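Local structure of uncharacterized protein (Treponema denticola ATCC 35404, 6R9N) at residues C141-F146 with V210-R215; G154-D157 with I162-S165; E183-H188 with V234-N239. The protein acts as an oxygen and ferrous-iron sensor in bacterial chemotaxis, using a diiron centre that stabilises an iron-peroxy species. All coordinates share one frame; numbering follows the deposited sequence.

How the contacts relate
Contacts 1 and 2 are buried and share the sheet that holds strands 138-143 and 153-157 side by side. Contact 2 is nested in sequence within the loop that contact 1 closes, and the backbone of Ile-142 probably hydrogen-bonds to that of Gly-154. Contact 3 is partly buried, joins two helices farther from the centre of the chain, and meets contact 1 through helices 203-215 and 232-242. The chemistry changes with place: the hairpin of contact 2 is held by backbone hydrogen bonds, contact 1 sets a helix on the sheet through apolar side chains and a weak water bridge, and contact 3 relies on the ring of Phe-185.

Contact 1: residues C141-F146 with V210-R215; sequences CIPSHF and VEYVRR
The phenolic OH of Tyr-212, which packs against Pro-143, accepts a weak hydrogen bond from a water whose O lies 3.4 Å from that OH. The same water donates, again weakly, to the backbone O of Cys-141 at 3.3 Å, so it bridges the side chain of the helix to the main chain of the strand. Apart from this water bridge the contact is apolar. CD of Pro-143 is 3.6 Å from Tyr-212 OH and 3.8 Å from Tyr-212 CZ, the proline ring crossing the tyrosine side chain at about a right angle, while CG2 of Ile-142 touches the ring farther back, 4.0 Å from Tyr-212 CE1. That methyl also reaches CG2 of Val-213 at 4.4 Å. A first torsion of -169° swings the tyrosine ring away from its own backbone N and out from helix 203-215 toward the strand.

Helix and strand run roughly antiparallel, 150° between their directions, and the helix is laid on one face of a sheet, as in the alpha-beta/beta-alpha sandwich of the metallo-beta-lactamase fold. Ile-142 and Val-213 both extend to Leu-163, and Pro-143 packs on Leu-254 of the second subunit. Branched aliphatic chains and a proline suit this seam because they fill it without polar groups to satisfy, whereas tyrosine can send its hydroxyl to water. With only weak water-mediated bonds between these two segments, apolar fit probably does most to set how they sit together.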
loop_
_atom_site.group_PDB
_atom_site.type_symbol
_atom_site.label_atom_id
_atom_site.label_comp_id
_atom_site.label_asym_id
_atom_site.label_seq_id
_atom_site.Cartn_x
_atom_site.Cartn_y
_atom_site.Cartn_z
ATOM N N CYS A 141 4.204 4.748 -18.865
ATOM C CA CYS A 141 4.054 4.179 -17.532
ATOM C C CYS A 141 5.031 3.017 -17.404
ATOM O O CYS A 141 4.966 2.064 -18.184
ATOM C CB CYS A 141 2.621 3.687 -17.319
ATOM S SG CYS A 141 1.330 4.998 -17.277
ATOM N N ILE A 142 5.911 3.088 -16.410
ATOM C CA ILE A 142 7.065 2.200 -16.301
ATOM C C ILE A 142 6.750 1.156 -15.238
ATOM O O ILE A 142 6.558 1.524 -14.071
ATOM C CB ILE A 142 8.353 2.969 -15.952
ATOM C CG1 ILE A 142 8.661 4.041 -17.008
ATOM C CG2 ILE A 142 9.531 2.002 -15.768
ATOM C CD1 ILE A 142 8.629 3.523 -18.469
ATOM N N PRO A 143 6.685 -0.128 -15.585
ATOM C CA PRO A 143 6.414 -1.159 -14.576
ATOM C C PRO A 143 7.435 -1.109 -13.449
ATOM O O PRO A 143 8.643 -1.182 -13.679
ATOM C CB PRO A 143 6.522 -2.467 -15.372
ATOM C CG PRO A 143 6.343 -2.076 -16.799
ATOM C CD PRO A 143 6.911 -0.702 -16.923
ATOM N N SER A 144 6.941 -1.032 -12.216
ATOM C CA SER A 144 7.821 -0.918 -11.052
ATOM C C SER A 144 7.274 -1.750 -9.920
ATOM O O SER A 144 7.293 -1.339 -8.754
ATOM C CB SER A 144 7.977 0.541 -10.620
ATOM O OG SER A 144 8.421 1.337 -11.707
ATOM N N HIS A 145 6.776 -2.934 -10.257
ATOM C CA HIS A 145 5.991 -3.720 -9.327
ATOM C C HIS A 145 6.869 -4.312 -8.227
ATOM O O HIS A 145 8.054 -4.601 -8.423
ATOM C CB HIS A 145 5.238 -4.815 -10.091
ATOM C CG HIS A 145 4.411 -4.283 -11.219
ATOM N ND1 HIS A 145 3.378 -3.387 -11.026
ATOM C CD2 HIS A 145 4.475 -4.503 -12.554
ATOM C CE1 HIS A 145 2.836 -3.087 -12.195
ATOM N NE2 HIS A 145 3.487 -3.749 -13.139
ATOM N N PHE A 146 6.278 -4.460 -7.046
ATOM C CA PHE A 146 6.956 -5.055 -5.893
ATOM C C PHE A 146 8.162 -4.239 -5.435
ATOM O O PHE A 146 9.081 -4.779 -4.795
ATOM C CB PHE A 146 7.363 -6.505 -6.178
ATOM C CG PHE A 146 6.196 -7.404 -6.361
ATOM C CD1 PHE A 146 5.426 -7.775 -5.275
ATOM C CD2 PHE A 146 5.826 -7.831 -7.620
ATOM C CE1 PHE A 146 4.317 -8.589 -5.443
ATOM C CE2 PHE A 146 4.711 -8.660 -7.791
ATOM C CZ PHE A 146 3.969 -9.033 -6.707
ATOM N N VAL A 210 16.281 -2.083 -12.887
ATOM C CA VAL A 210 17.444 -1.305 -13.331
ATOM C C VAL A 210 17.732 -1.546 -14.813
ATOM O O VAL A 210 17.958 -0.597 -15.585
ATOM C CB VAL A 210 18.670 -1.619 -12.461
ATOM C CG1 VAL A 210 19.908 -1.112 -13.158
ATOM C CG2 VAL A 210 18.511 -0.982 -11.074
ATOM N N GLU A 211 17.758 -2.821 -15.223
ATOM C CA GLU A 211 18.029 -3.155 -16.623
ATOM C C GLU A 211 16.989 -2.542 -17.552
ATOM O O GLU A 211 17.316 -2.085 -18.657
ATOM C CB GLU A 211 18.062 -4.677 -16.804
ATOM N N TYR A 212 15.721 -2.578 -17.143
ATOM C CA TYR A 212 14.653 -1.951 -17.915
ATOM C C TYR A 212 14.869 -0.448 -18.003
ATOM O O TYR A 212 14.850 0.138 -19.095
ATOM C CB TYR A 212 13.303 -2.280 -17.265
ATOM C CG TYR A 212 12.052 -1.929 -18.050
ATOM C CD1 TYR A 212 11.631 -0.612 -18.179
ATOM C CD2 TYR A 212 11.267 -2.925 -18.626
ATOM C CE1 TYR A 212 10.478 -0.285 -18.887
ATOM C CE2 TYR A 212 10.105 -2.614 -19.330
ATOM C CZ TYR A 212 9.716 -1.287 -19.449
ATOM O OH TYR A 212 8.573 -0.955 -20.137
ATOM N N VAL A 213 15.125 0.187 -16.859
ATOM C CA VAL A 213 15.229 1.637 -16.834
ATOM C C VAL A 213 16.458 2.103 -17.596
ATOM O O VAL A 213 16.403 3.105 -18.315
ATOM C CB VAL A 213 15.234 2.137 -15.376
ATOM C CG1 VAL A 213 15.763 3.587 -15.281
ATOM C CG2 VAL A 213 13.841 2.022 -14.788
ATOM N N ARG A 214 17.559 1.347 -17.517
ATOM C CA ARG A 214 18.765 1.708 -18.258
ATOM C C ARG A 214 18.487 1.817 -19.755
ATOM O O ARG A 214 19.113 2.628 -20.446
ATOM C CB ARG A 214 19.878 0.688 -17.985
ATOM C CG ARG A 214 20.735 0.990 -16.759
ATOM C CD ARG A 214 21.978 0.117 -16.756
ATOM N NE ARG A 214 22.688 0.032 -15.471
ATOM C CZ ARG A 214 22.991 -1.122 -14.870
ATOM N NH1 ARG A 214 23.649 -1.142 -13.715
ATOM N NH2 ARG A 214 22.622 -2.271 -15.426
ATOM N N ARG A 215 17.546 1.025 -20.269
ATOM C CA ARG A 215 17.241 1.078 -21.695
ATOM C C ARG A 215 16.483 2.345 -22.054
ATOM O O ARG A 215 16.636 2.864 -23.164
ATOM C CB ARG A 215 16.437 -0.146 -22.116
ATOM C CG ARG A 215 17.227 -1.431 -22.065
ATOM C CD ARG A 215 16.401 -2.589 -22.609
ATOM N NE ARG A 215 16.243 -2.478 -24.056
ATOM C CZ ARG A 215 15.156 -2.006 -24.661
ATOM N NH1 ARG A 215 15.113 -1.940 -25.987
ATOM N NH2 ARG A 215 14.106 -1.610 -23.947
HETATM O O HOH W 1 5.966 0.937 -21.151
#

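Contact 2: residues G154-D157 with I162-S165; sequences GLYD and ILFS
The ring of Tyr-156 presents its edge to the backbone N of Leu-163, which lies near the ring plane, while the O of Ile-162 approaches obliquely, 3.4 Å from Tyr-156 CD1. The Phe-164 ring meets the N of Leu-155 obliquely too, and beyond the hairpin it packs on Tyr-38 with the planes at about 60°. Tyr-156 is brought alongside Leu-163 because CG stands anti to the backbone N (chi1 -175°), which puts Tyr-156 CD1 3.9 Å from CB of Leu-163.

The two strands form an antiparallel beta hairpin. Leu-155 and Phe-164 are a hydrogen-bonded pair, with Leu-155 N to Phe-164 O at 2.9 Å and Phe-164 N to Leu-155 O at 2.8 Å. Tyr-156 and Leu-163 make the non-hydrogen-bonded pair between this one and the next, where Asp-157 N reaches Ile-162 O at 2.9 Å in a nearly straight bond (166°); the return bond from Ile-162 N is weak. In the fold of this clan, Tyr-156 and Leu-163 face the side on which helix 203-215 lies, whereas Asp-157 and Ile-162 point to the other sheet and meet Phe-19.

Glycine suits position 154: CA of Gly-154 comes within 3.1 Å of Phe-164 O, and, having no side chain, Gly-154 can sit close against that carbonyl. OD2 of the buried Asp-157 is hydrogen-bonded to Ser-160 OG and His-17 NE2. Phe-164 puts its side chain about 8 Å from a bound iron.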
loop_
_atom_site.group_PDB
_atom_site.type_symbol
_atom_site.label_atom_id
_atom_site.label_comp_id
_atom_site.label_asym_id
_atom_site.label_seq_id
_atom_site.Cartn_x
_atom_site.Cartn_y
_atom_site.Cartn_z
ATOM N N GLY A 154 6.190 3.891 -12.514
ATOM C CA GLY A 154 6.779 5.195 -12.709
ATOM C C GLY A 154 6.237 5.825 -13.974
ATOM O O GLY A 154 5.503 5.192 -14.726
ATOM N N LEU A 155 6.578 7.098 -14.189
ATOM C CA LEU A 155 6.169 7.797 -15.404
ATOM C C LEU A 155 7.410 8.416 -16.020
ATOM O O LEU A 155 8.084 9.229 -15.376
ATOM C CB LEU A 155 5.091 8.863 -15.105
ATOM C CG LEU A 155 4.243 9.396 -16.270
ATOM C CD1 LEU A 155 5.044 10.374 -17.116
ATOM C CD2 LEU A 155 3.715 8.212 -17.154
ATOM N N TYR A 156 7.728 7.999 -17.239
ATOM C CA TYR A 156 8.871 8.516 -17.978
ATOM C C TYR A 156 8.367 9.569 -18.953
ATOM O O TYR A 156 7.551 9.268 -19.832
ATOM C CB TYR A 156 9.600 7.408 -18.729
ATOM C CG TYR A 156 10.853 7.896 -19.402
ATOM C CD1 TYR A 156 11.806 8.605 -18.680
ATOM C CD2 TYR A 156 11.095 7.650 -20.746
ATOM C CE1 TYR A 156 12.966 9.057 -19.281
ATOM C CE2 TYR A 156 12.263 8.105 -21.352
ATOM C CZ TYR A 156 13.188 8.808 -20.608
ATOM O OH TYR A 156 14.345 9.268 -21.184
ATOM N N ASP A 157 8.788 10.809 -18.753
ATOM C CA ASP A 157 8.404 11.918 -19.619
ATOM C C ASP A 157 9.423 11.914 -20.748
ATOM O O ASP A 157 10.575 12.311 -20.557
ATOM C CB ASP A 157 8.394 13.225 -18.827
ATOM C CG ASP A 157 7.992 14.441 -19.670
ATOM O OD1 ASP A 157 7.007 14.365 -20.424
ATOM O OD2 ASP A 157 8.662 15.493 -19.562
ATOM N N ILE A 162 12.937 12.788 -18.066
ATOM C CA ILE A 162 12.837 12.671 -16.610
ATOM C C ILE A 162 11.945 11.475 -16.293
ATOM O O ILE A 162 10.853 11.338 -16.861
ATOM C CB ILE A 162 12.278 13.954 -15.967
ATOM C CG1 ILE A 162 13.201 15.155 -16.237
ATOM C CG2 ILE A 162 12.078 13.750 -14.456
ATOM C CD1 ILE A 162 12.587 16.499 -15.878
ATOM N N LEU A 163 12.428 10.588 -15.425
ATOM C CA LEU A 163 11.644 9.481 -14.903
ATOM C C LEU A 163 11.151 9.845 -13.507
ATOM O O LEU A 163 11.954 9.985 -12.572
ATOM C CB LEU A 163 12.483 8.204 -14.853
ATOM C CG LEU A 163 11.824 7.003 -14.168
ATOM C CD1 LEU A 163 10.622 6.520 -14.969
ATOM C CD2 LEU A 163 12.818 5.868 -13.963
ATOM N N PHE A 164 9.835 9.982 -13.352
ATOM C CA PHE A 164 9.249 9.998 -12.012
ATOM C C PHE A 164 9.162 8.552 -11.522
ATOM O O PHE A 164 8.544 7.710 -12.175
ATOM C CB PHE A 164 7.871 10.656 -12.026
ATOM C CG PHE A 164 7.068 10.419 -10.769
ATOM C CD1 PHE A 164 7.452 10.987 -9.561
ATOM C CD2 PHE A 164 5.920 9.639 -10.801
ATOM C CE1 PHE A 164 6.719 10.760 -8.393
ATOM C CE2 PHE A 164 5.176 9.411 -9.636
ATOM C CZ PHE A 164 5.576 9.975 -8.436
ATOM N N SER A 165 9.787 8.252 -10.384
ATOM C CA SER A 165 10.070 6.867 -10.026
ATOM C C SER A 165 9.258 6.362 -8.833
ATOM O O SER A 165 9.504 5.250 -8.369
ATOM C CB SER A 165 11.569 6.711 -9.740
ATOM O OG SER A 165 11.972 7.586 -8.693
#

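Contact 3: residues E183-H188 with V234-N239; sequences EDFEKH and VNNFLN
Phe-185 lays one face of its ring over CB of Asn-236 in a CH-pi contact: the carbon is 4.1 Å from the ring centroid and 20° off the ring normal, displaced toward the rim. The backbone O of Asn-236 also lies over a face of the ring, 3.8 Å from Phe-185 CZ. Another corner of the ring, CE1, comes within 3.6 Å of CA of Phe-237 and 4.0 Å of its CB, and so sits beside the main chain of helix 232-242. In return, Phe-237 meets Phe-185 CE1 with the edge of its own ring. With CG anti to the backbone N (chi1 -166°), the Phe-185 side chain stretches across to the other helix; it and Asn-236 run alongside each other with opposite headings, and the Asn-236 amide is turned 48° from the plane of the ring.

In the next shell, ND2 of Asn-236 is hydrogen-bonded to Gln-233 OE1, which steadies the amide beside the ring. Asp-184 occupies the N-cap of helix 185-199, its OD2 taking a weak bond from Lys-187 N at 3.0 Å, so Phe-185 stands in the first turn of a capped helix. Farther in, Tyr-229 meets the rings of both Phe-237 and His-188, and Phe-237 touches Ile-168, next in sequence to the iron ligand Asp-167.

Phenylalanine supplies a broad flat surface here, and asparagine gives it CB while turning its amide to Gln-233. The first turn of helix 185-199 is thus joined to the middle of helix 232-242 probably by dispersion and CH-pi attraction, which suit a partly exposed junction whose polar ends find other partners.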
loop_
_atom_site.group_PDB
_atom_site.type_symbol
_atom_site.label_atom_id
_atom_site.label_comp_id
_atom_site.label_asym_id
_atom_site.label_seq_id
_atom_site.Cartn_x
_atom_site.Cartn_y
_atom_site.Cartn_z
ATOM N N GLU A 183 23.961 15.798 -4.840
ATOM C CA GLU A 183 25.275 15.997 -5.461
ATOM C C GLU A 183 26.402 15.187 -4.837
ATOM O O GLU A 183 27.488 15.128 -5.408
ATOM C CB GLU A 183 25.655 17.466 -5.594
ATOM C CG GLU A 183 24.840 18.147 -6.762
ATOM C CD GLU A 183 25.204 17.556 -8.129
ATOM O OE1 GLU A 183 24.317 17.432 -8.998
ATOM O OE2 GLU A 183 26.369 17.139 -8.325
ATOM N N ASP A 184 26.166 14.498 -3.734
ATOM C CA ASP A 184 27.168 13.563 -3.226
ATOM C C ASP A 184 26.430 12.283 -2.867
ATOM O O ASP A 184 25.713 12.238 -1.862
ATOM C CB ASP A 184 27.952 14.112 -2.028
ATOM C CG ASP A 184 28.965 13.111 -1.496
ATOM O OD1 ASP A 184 29.639 12.423 -2.325
ATOM O OD2 ASP A 184 29.064 12.968 -0.252
ATOM N N PHE A 185 26.587 11.269 -3.723
ATOM C CA PHE A 185 25.881 10.008 -3.522
ATOM C C PHE A 185 26.223 9.390 -2.175
ATOM O O PHE A 185 25.352 8.807 -1.514
ATOM C CB PHE A 185 26.198 9.035 -4.654
ATOM C CG PHE A 185 25.267 7.864 -4.706
ATOM C CD1 PHE A 185 23.948 8.042 -5.071
ATOM C CD2 PHE A 185 25.698 6.596 -4.360
ATOM C CE1 PHE A 185 23.076 6.974 -5.094
ATOM C CE2 PHE A 185 24.837 5.514 -4.391
ATOM C CZ PHE A 185 23.517 5.704 -4.755
ATOM N N GLU A 186 27.478 9.518 -1.739
ATOM C CA GLU A 186 27.856 8.948 -0.452
ATOM C C GLU A 186 27.179 9.670 0.701
ATOM O O GLU A 186 26.814 9.031 1.687
ATOM C CB GLU A 186 29.375 8.993 -0.257
ATOM C CG GLU A 186 30.160 8.087 -1.161
ATOM C CD GLU A 186 29.888 6.636 -0.870
ATOM O OE1 GLU A 186 29.650 6.296 0.314
ATOM O OE2 GLU A 186 29.901 5.832 -1.828
ATOM N N LYS A 187 26.988 10.989 0.604
ATOM C CA LYS A 187 26.265 11.677 1.669
ATOM C C LYS A 187 24.774 11.371 1.614
ATOM O O LYS A 187 24.086 11.419 2.643
ATOM C CB LYS A 187 26.485 13.188 1.576
ATOM C CG LYS A 187 27.652 13.721 2.384
ATOM C CD LYS A 187 27.431 15.179 2.791
ATOM C CE LYS A 187 28.743 15.855 3.178
ATOM N NZ LYS A 187 28.934 17.159 2.472
ATOM N N HIS A 188 24.252 11.082 0.420
ATOM C CA HIS A 188 22.838 10.763 0.271
ATOM C C HIS A 188 22.512 9.342 0.704
ATOM O O HIS A 188 21.404 9.088 1.182
ATOM C CB HIS A 188 22.419 10.953 -1.180
ATOM C CG HIS A 188 20.943 11.073 -1.370
ATOM N ND1 HIS A 188 20.219 12.145 -0.892
ATOM C CD2 HIS A 188 20.056 10.267 -1.998
ATOM C CE1 HIS A 188 18.949 11.995 -1.223
ATOM N NE2 HIS A 188 18.825 10.864 -1.895
ATOM N N VAL A 234 22.332 9.703 -11.654
ATOM C CA VAL A 234 21.476 8.652 -12.206
ATOM C C VAL A 234 22.247 7.346 -12.305
ATOM O O VAL A 234 21.798 6.303 -11.819
ATOM C CB VAL A 234 20.927 9.054 -13.586
ATOM C CG1 VAL A 234 20.220 7.843 -14.220
ATOM C CG2 VAL A 234 20.003 10.280 -13.494
ATOM N N ASN A 235 23.417 7.387 -12.950
ATOM C CA ASN A 235 24.284 6.214 -13.021
ATOM C C ASN A 235 24.643 5.711 -11.633
ATOM O O ASN A 235 24.641 4.502 -11.381
ATOM C CB ASN A 235 25.553 6.537 -13.803
ATOM C CG ASN A 235 25.359 6.403 -15.288
ATOM O OD1 ASN A 235 24.469 5.680 -15.745
ATOM N ND2 ASN A 235 26.179 7.117 -16.062
ATOM N N ASN A 236 24.997 6.624 -10.734
ATOM C CA ASN A 236 25.387 6.214 -9.393
ATOM C C ASN A 236 24.252 5.460 -8.717
ATOM O O ASN A 236 24.452 4.369 -8.181
ATOM C CB ASN A 236 25.780 7.436 -8.567
ATOM C CG ASN A 236 27.189 7.914 -8.861
ATOM O OD1 ASN A 236 27.983 7.207 -9.484
ATOM N ND2 ASN A 236 27.512 9.108 -8.390
ATOM N N PHE A 237 23.040 6.012 -8.772
ATOM C CA PHE A 237 21.911 5.355 -8.127
ATOM C C PHE A 237 21.630 3.996 -8.762
ATOM O O PHE A 237 21.490 2.982 -8.065
ATOM C CB PHE A 237 20.665 6.242 -8.189
ATOM C CG PHE A 237 19.449 5.553 -7.661
ATOM C CD1 PHE A 237 19.273 5.397 -6.293
ATOM C CD2 PHE A 237 18.535 4.985 -8.518
ATOM C CE1 PHE A 237 18.177 4.734 -5.803
ATOM C CE2 PHE A 237 17.443 4.314 -8.030
ATOM C CZ PHE A 237 17.262 4.189 -6.666
ATOM N N LEU A 238 21.549 3.957 -10.093
ATOM C CA LEU A 238 21.247 2.701 -10.777
ATOM C C LEU A 238 22.289 1.631 -10.468
ATOM O O LEU A 238 21.937 0.467 -10.227
ATOM C CB LEU A 238 21.152 2.934 -12.284
ATOM C CG LEU A 238 20.033 3.879 -12.710
ATOM C CD1 LEU A 238 19.941 4.016 -14.228
ATOM C CD2 LEU A 238 18.726 3.393 -12.122
ATOM N N ASN A 239 23.576 2.001 -10.457
ATOM C CA ASN A 239 24.614 1.014 -10.156
ATOM C C ASN A 239 24.450 0.468 -8.746
ATOM O O ASN A 239 24.521 -0.751 -8.529
ATOM C CB ASN A 239 26.008 1.630 -10.324
ATOM C CG ASN A 239 26.343 1.933 -11.772
ATOM O OD1 ASN A 239 25.691 1.431 -12.700
ATOM N ND2 ASN A 239 27.365 2.764 -11.979
#